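Local atomic coordinates of ribonucleoside-diphosphate reductase subunit beta (Streptococcus sanguinis, PDB entry 4N83), a protein that forms the dimanganese-binding small subunit of a class Ib ribonucleotide reductase, which probably makes deoxyribonucleotides from ribonucleotides for DNA synthesis. Residues L147-L160 and L217-Y229. Residues are numbered along the deposited sequence; the frame is centred on the assembly and turned at random.
Sequences LEKKIASVFLETFL and LKEWMYDLLYTLY. With MN (manganese (II) ion), chain I; MN (manganese (II) ion), chain J.
Phe155 holds its CG anti to its own carbonyl carbon (chi1 -82°), which sends the ring across to helix 211-240, while Leu225 swings CG away from its backbone N and meets that ring at about a right angle. Leu225 CD1 lies 3.6 Å from Phe155 CE1, approaching obliquely. On the ring's other flank Met221 brings its CG to 4.0 Å from Phe155 CZ. Leu224 CD2 comes up at the ring edge, near its plane. With Leu228 these residues form the hole for which Phe155 is the knob. Toward the start of the pair, Ile151 sets CG2 against Met221 CG and slides CD1 past Leu217 in the opposite direction. Glu148 lays its aliphatic part over one face of Trp220: CG sits 4.0 Å from the centroid of the six-membered ring, 20° off its normal, a CH-pi contact.

The two helices run roughly parallel, their axes 11.0 Å apart and inclined by 30°, within the all-helical, ferritin-like fold of the reductase small chain. The inner side of helix 148-160 carries Glu157, whose carboxylate bridges the two manganese ions, OE1 2.0 Å from the manganese of chain I and OE2 2.4 Å from that of chain J; Asp66, Glu97 and Glu191 are among the other ligands. Glu157 lies within a wider pi-type turn at 156-160. At the end of that turn Tyr229 CA lies at the ring edge of Phe159, 4.3 Å from CZ, and the Tyr229 hydroxyl is hydrogen-bonded to Arg254.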
loop_
_atom_site.group_PDB
_atom_site.type_symbol
_atom_site.label_atom_id
_atom_site.label_comp_id
_atom_site.label_asym_id
_atom_site.label_seq_id
_atom_site.Cartn_x
_atom_site.Cartn_y
_atom_site.Cartn_z
ATOM N N LEU A 147 -12.900 -4.485 -16.156
ATOM C CA LEU A 147 -12.524 -3.880 -17.445
ATOM C C LEU A 147 -13.067 -2.456 -17.464
ATOM O O LEU A 147 -12.384 -1.522 -17.884
ATOM C CB LEU A 147 -13.082 -4.659 -18.653
ATOM C CG LEU A 147 -12.166 -4.825 -19.872
ATOM C CD1 LEU A 147 -10.793 -5.365 -19.498
ATOM C CD2 LEU A 147 -12.825 -5.734 -20.898
ATOM N N GLU A 148 -14.309 -2.314 -17.006
ATOM C CA GLU A 148 -14.956 -1.015 -16.838
ATOM C C GLU A 148 -14.321 -0.222 -15.693
ATOM O O GLU A 148 -14.232 1.006 -15.754
ATOM C CB GLU A 148 -16.454 -1.207 -16.570
ATOM C CG GLU A 148 -17.218 -1.853 -17.720
ATOM C CD GLU A 148 -18.613 -2.307 -17.328
ATOM O OE1 GLU A 148 -19.179 -1.758 -16.358
ATOM O OE2 GLU A 148 -19.146 -3.218 -17.994
ATOM N N LYS A 149 -13.887 -0.932 -14.653
ATOM C CA LYS A 149 -13.211 -0.313 -13.510
ATOM C C LYS A 149 -11.811 0.184 -13.873
ATOM O O LYS A 149 -11.338 1.174 -13.316
ATOM C CB LYS A 149 -13.137 -1.296 -12.339
ATOM C CG LYS A 149 -14.500 -1.642 -11.760
ATOM C CD LYS A 149 -14.416 -2.694 -10.666
ATOM C CE LYS A 149 -14.235 -4.089 -11.243
ATOM N NZ LYS A 149 -14.415 -5.149 -10.213
ATOM N N LYS A 150 -11.156 -0.506 -14.805
ATOM C CA LYS A 150 -9.845 -0.084 -15.304
ATOM C C LYS A 150 -9.943 1.165 -16.181
ATOM O O LYS A 150 -9.054 2.014 -16.153
ATOM C CB LYS A 150 -9.173 -1.219 -16.082
ATOM C CG LYS A 150 -8.745 -2.388 -15.209
ATOM C CD LYS A 150 -8.022 -3.458 -16.013
ATOM C CE LYS A 150 -7.346 -4.482 -15.111
ATOM N NZ LYS A 150 -8.319 -5.294 -14.328
ATOM N N ILE A 151 -11.021 1.270 -16.955
ATOM C CA ILE A 151 -11.259 2.439 -17.809
ATOM C C ILE A 151 -11.539 3.691 -16.974
ATOM O O ILE A 151 -11.086 4.786 -17.314
ATOM C CB ILE A 151 -12.446 2.206 -18.774
ATOM C CG1 ILE A 151 -12.130 1.086 -19.769
ATOM C CG2 ILE A 151 -12.779 3.480 -19.539
ATOM C CD1 ILE A 151 -13.359 0.449 -20.384
ATOM N N ALA A 152 -12.290 3.520 -15.887
ATOM C CA ALA A 152 -12.681 4.634 -15.021
ATOM C C ALA A 152 -11.493 5.229 -14.265
ATOM O O ALA A 152 -11.394 6.448 -14.125
ATOM C CB ALA A 152 -13.756 4.188 -14.040
ATOM N N SER A 153 -10.604 4.366 -13.778
ATOM C CA SER A 153 -9.412 4.807 -13.050
ATOM C C SER A 153 -8.413 5.511 -13.972
ATOM O O SER A 153 -7.722 6.441 -13.550
ATOM C CB SER A 153 -8.735 3.622 -12.359
ATOM O OG SER A 153 -7.733 4.065 -11.459
ATOM N N VAL A 154 -8.338 5.063 -15.225
ATOM C CA VAL A 154 -7.482 5.704 -16.226
ATOM C C VAL A 154 -8.060 7.063 -16.627
ATOM O O VAL A 154 -7.330 8.051 -16.674
ATOM C CB VAL A 154 -7.278 4.810 -17.472
ATOM C CG1 VAL A 154 -6.574 5.574 -18.588
ATOM C CG2 VAL A 154 -6.478 3.567 -17.105
ATOM N N PHE A 155 -9.361 7.111 -16.912
ATOM C CA PHE A 155 -10.033 8.387 -17.188
ATOM C C PHE A 155 -9.892 9.347 -16.012
ATOM O O PHE A 155 -9.679 10.543 -16.204
ATOM C CB PHE A 155 -11.530 8.197 -17.477
ATOM C CG PHE A 155 -11.851 7.782 -18.890
ATOM C CD1 PHE A 155 -11.177 8.328 -19.981
ATOM C CD2 PHE A 155 -12.876 6.875 -19.130
ATOM C CE1 PHE A 155 -11.498 7.946 -21.274
ATOM C CE2 PHE A 155 -13.202 6.496 -20.421
ATOM C CZ PHE A 155 -12.511 7.030 -21.493
ATOM N N LEU A 156 -10.026 8.816 -14.799
ATOM C CA LEU A 156 -9.968 9.628 -13.588
ATOM C C LEU A 156 -8.648 10.385 -13.492
ATOM O O LEU A 156 -8.624 11.613 -13.557
ATOM C CB LEU A 156 -10.170 8.751 -12.344
ATOM C CG LEU A 156 -10.048 9.404 -10.962
ATOM C CD1 LEU A 156 -10.912 10.652 -10.862
ATOM C CD2 LEU A 156 -10.422 8.404 -9.878
ATOM N N GLU A 157 -7.554 9.641 -13.380
ATOM C CA GLU A 157 -6.257 10.217 -13.021
ATOM C C GLU A 157 -5.373 10.634 -14.204
ATOM O O GLU A 157 -4.447 11.425 -14.022
ATOM C CB GLU A 157 -5.508 9.244 -12.112
ATOM C CG GLU A 157 -6.276 8.931 -10.839
ATOM C CD GLU A 157 -5.512 8.026 -9.900
ATOM O OE1 GLU A 157 -5.210 6.878 -10.293
ATOM O OE2 GLU A 157 -5.216 8.462 -8.771
ATOM N N THR A 158 -5.657 10.117 -15.400
ATOM C CA THR A 158 -4.879 10.458 -16.600
ATOM C C THR A 158 -5.492 11.617 -17.399
ATOM O O THR A 158 -4.800 12.243 -18.204
ATOM C CB THR A 158 -4.731 9.246 -17.549
ATOM O OG1 THR A 158 -4.606 8.039 -16.786
ATOM C CG2 THR A 158 -3.512 9.402 -18.455
ATOM N N PHE A 159 -6.775 11.905 -17.171
ATOM C CA PHE A 159 -7.523 12.857 -18.000
ATOM C C PHE A 159 -8.177 13.980 -17.182
ATOM O O PHE A 159 -7.796 15.144 -17.316
ATOM C CB PHE A 159 -8.548 12.090 -18.862
ATOM C CG PHE A 159 -9.817 12.850 -19.154
ATOM C CD1 PHE A 159 -9.793 14.025 -19.896
ATOM C CD2 PHE A 159 -11.042 12.372 -18.704
ATOM C CE1 PHE A 159 -10.962 14.716 -20.165
ATOM C CE2 PHE A 159 -12.214 13.059 -18.973
ATOM C CZ PHE A 159 -12.174 14.232 -19.704
ATOM N N LEU A 160 -9.146 13.633 -16.338
ATOM C CA LEU A 160 -9.942 14.641 -15.618
ATOM C C LEU A 160 -9.311 15.123 -14.304
ATOM O O LEU A 160 -9.848 16.020 -13.650
ATOM C CB LEU A 160 -11.379 14.146 -15.396
ATOM C CG LEU A 160 -11.624 12.885 -14.555
ATOM C CD1 LEU A 160 -11.756 13.211 -13.073
ATOM C CD2 LEU A 160 -12.863 12.151 -15.051
ATOM N N LEU A 217 -18.133 -2.577 -25.265
ATOM C CA LEU A 217 -17.310 -1.909 -24.255
ATOM C C LEU A 217 -16.826 -0.547 -24.748
ATOM O O LEU A 217 -16.841 0.428 -23.996
ATOM C CB LEU A 217 -16.111 -2.782 -23.873
ATOM C CG LEU A 217 -15.294 -2.323 -22.661
ATOM C CD1 LEU A 217 -16.075 -2.527 -21.370
ATOM C CD2 LEU A 217 -13.967 -3.065 -22.615
ATOM N N LYS A 218 -16.393 -0.493 -26.008
ATOM C CA LYS A 218 -15.999 0.769 -26.642
ATOM C C LYS A 218 -17.165 1.756 -26.687
ATOM O O LYS A 218 -16.964 2.961 -26.551
ATOM C CB LYS A 218 -15.458 0.524 -28.056
ATOM C CG LYS A 218 -14.077 -0.113 -28.088
ATOM C CD LYS A 218 -13.685 -0.567 -29.487
ATOM C CE LYS A 218 -13.430 0.607 -30.418
ATOM N NZ LYS A 218 -12.917 0.161 -31.743
ATOM N N GLU A 219 -18.379 1.238 -26.872
ATOM C CA GLU A 219 -19.587 2.062 -26.820
ATOM C C GLU A 219 -19.813 2.599 -25.405
ATOM O O GLU A 219 -20.125 3.777 -25.227
ATOM C CB GLU A 219 -20.809 1.263 -27.285
ATOM C CG GLU A 219 -22.048 2.108 -27.546
ATOM C CD GLU A 219 -23.246 1.290 -27.994
ATOM O OE1 GLU A 219 -23.145 0.046 -28.050
ATOM O OE2 GLU A 219 -24.296 1.895 -28.291
ATOM N N TRP A 220 -19.646 1.733 -24.406
ATOM C CA TRP A 220 -19.760 2.130 -23.000
ATOM C C TRP A 220 -18.603 3.044 -22.575
ATOM O O TRP A 220 -18.743 3.845 -21.648
ATOM C CB TRP A 220 -19.810 0.890 -22.098
ATOM C CG TRP A 220 -20.187 1.184 -20.671
ATOM C CD1 TRP A 220 -21.449 1.237 -20.150
ATOM C CD2 TRP A 220 -19.293 1.462 -19.587
ATOM N NE1 TRP A 220 -21.395 1.533 -18.809
ATOM C CE2 TRP A 220 -20.085 1.676 -18.438
ATOM C CE3 TRP A 220 -17.900 1.552 -19.476
ATOM C CZ2 TRP A 220 -19.528 1.974 -17.192
ATOM C CZ3 TRP A 220 -17.348 1.849 -18.237
ATOM C CH2 TRP A 220 -18.162 2.057 -17.111
ATOM N N MET A 221 -17.470 2.919 -23.261
ATOM C CA MET A 221 -16.278 3.712 -22.968
ATOM C C MET A 221 -16.458 5.182 -23.351
ATOM O O MET A 221 -16.295 6.070 -22.511
ATOM C CB MET A 221 -15.071 3.119 -23.701
ATOM C CG MET A 221 -13.747 3.807 -23.422
ATOM S SD MET A 221 -12.338 2.796 -23.916
ATOM C CE MET A 221 -11.025 4.009 -23.820
ATOM N N TYR A 222 -16.791 5.432 -24.614
ATOM C CA TYR A 222 -16.968 6.801 -25.108
ATOM C C TYR A 222 -18.212 7.478 -24.525
ATOM O O TYR A 222 -18.224 8.695 -24.346
ATOM C CB TYR A 222 -17.000 6.837 -26.641
ATOM C CG TYR A 222 -15.650 6.565 -27.277
ATOM C CD1 TYR A 222 -14.631 7.514 -27.225
ATOM C CD2 TYR A 222 -15.391 5.362 -27.930
ATOM C CE1 TYR A 222 -13.395 7.271 -27.803
ATOM C CE2 TYR A 222 -14.159 5.110 -28.511
ATOM C CZ TYR A 222 -13.165 6.067 -28.446
ATOM O OH TYR A 222 -11.941 5.818 -29.022
ATOM N N ASP A 223 -19.247 6.693 -24.226
ATOM C CA ASP A 223 -20.423 7.201 -23.507
ATOM C C ASP A 223 -20.027 7.762 -22.141
ATOM O O ASP A 223 -20.518 8.813 -21.729
ATOM C CB ASP A 223 -21.481 6.103 -23.324
ATOM C CG ASP A 223 -22.325 5.881 -24.569
ATOM O OD1 ASP A 223 -23.453 5.364 -24.430
ATOM O OD2 ASP A 223 -21.868 6.218 -25.683
ATOM N N LEU A 224 -19.140 7.051 -21.449
ATOM C CA LEU A 224 -18.607 7.505 -20.165
ATOM C C LEU A 224 -17.634 8.672 -20.353
ATOM O O LEU A 224 -17.524 9.539 -19.485
ATOM C CB LEU A 224 -17.904 6.352 -19.439
ATOM C CG LEU A 224 -17.568 6.568 -17.960
ATOM C CD1 LEU A 224 -18.825 6.530 -17.104
ATOM C CD2 LEU A 224 -16.570 5.525 -17.480
ATOM N N LEU A 225 -16.930 8.686 -21.484
ATOM C CA LEU A 225 -15.971 9.749 -21.792
ATOM C C LEU A 225 -16.675 11.095 -21.965
ATOM O O LEU A 225 -16.302 12.080 -21.325
ATOM C CB LEU A 225 -15.165 9.398 -23.053
ATOM C CG LEU A 225 -13.796 10.077 -23.229
ATOM C CD1 LEU A 225 -12.954 9.327 -24.253
ATOM C CD2 LEU A 225 -13.923 11.544 -23.623
ATOM N N TYR A 226 -17.694 11.130 -22.822
ATOM C CA TYR A 226 -18.431 12.368 -23.105
ATOM C C TYR A 226 -19.208 12.899 -21.893
ATOM O O TYR A 226 -19.318 14.112 -21.714
ATOM C CB TYR A 226 -19.381 12.182 -24.297
ATOM C CG TYR A 226 -18.711 12.312 -25.651
ATOM C CD1 TYR A 226 -18.372 13.563 -26.163
ATOM C CD2 TYR A 226 -18.423 11.189 -26.424
ATOM C CE1 TYR A 226 -17.762 13.690 -27.401
ATOM C CE2 TYR A 226 -17.813 11.307 -27.662
ATOM C CZ TYR A 226 -17.484 12.558 -28.146
ATOM O OH TYR A 226 -16.879 12.681 -29.374
ATOM N N THR A 227 -19.742 11.995 -21.072
ATOM C CA THR A 227 -20.488 12.382 -19.868
ATOM C C THR A 227 -19.576 13.033 -18.828
ATOM O O THR A 227 -19.947 14.036 -18.212
ATOM C CB THR A 227 -21.194 11.174 -19.215
ATOM O OG1 THR A 227 -21.967 10.476 -20.197
ATOM C CG2 THR A 227 -22.110 11.627 -18.081
ATOM N N LEU A 228 -18.392 12.450 -18.634
ATOM C CA LEU A 228 -17.390 12.998 -17.715
ATOM C C LEU A 228 -16.793 14.299 -18.246
ATOM O O LEU A 228 -16.450 15.186 -17.468
ATOM C CB LEU A 228 -16.270 11.982 -17.464
ATOM C CG LEU A 228 -16.653 10.754 -16.634
ATOM C CD1 LEU A 228 -15.593 9.671 -16.764
ATOM C CD2 LEU A 228 -16.866 11.126 -15.175
ATOM N N TYR A 229 -16.667 14.398 -19.568
ATOM C CA TYR A 229 -16.171 15.612 -20.219
ATOM C C TYR A 229 -17.167 16.768 -20.096
ATOM O O TYR A 229 -16.772 17.905 -19.833
ATOM C CB TYR A 229 -15.862 15.334 -21.695
ATOM C CG TYR A 229 -15.471 16.560 -22.494
ATOM C CD1 TYR A 229 -14.296 17.254 -22.215
ATOM C CD2 TYR A 229 -16.273 17.021 -23.536
ATOM C CE1 TYR A 229 -13.935 18.374 -22.946
ATOM C CE2 TYR A 229 -15.920 18.140 -24.273
ATOM C CZ TYR A 229 -14.752 18.812 -23.974
ATOM O OH TYR A 229 -14.402 19.922 -24.705
HETATM MN MN MN I . -3.646 5.740 -9.920
HETATM MN MN MN J . -3.683 9.760 -7.424
#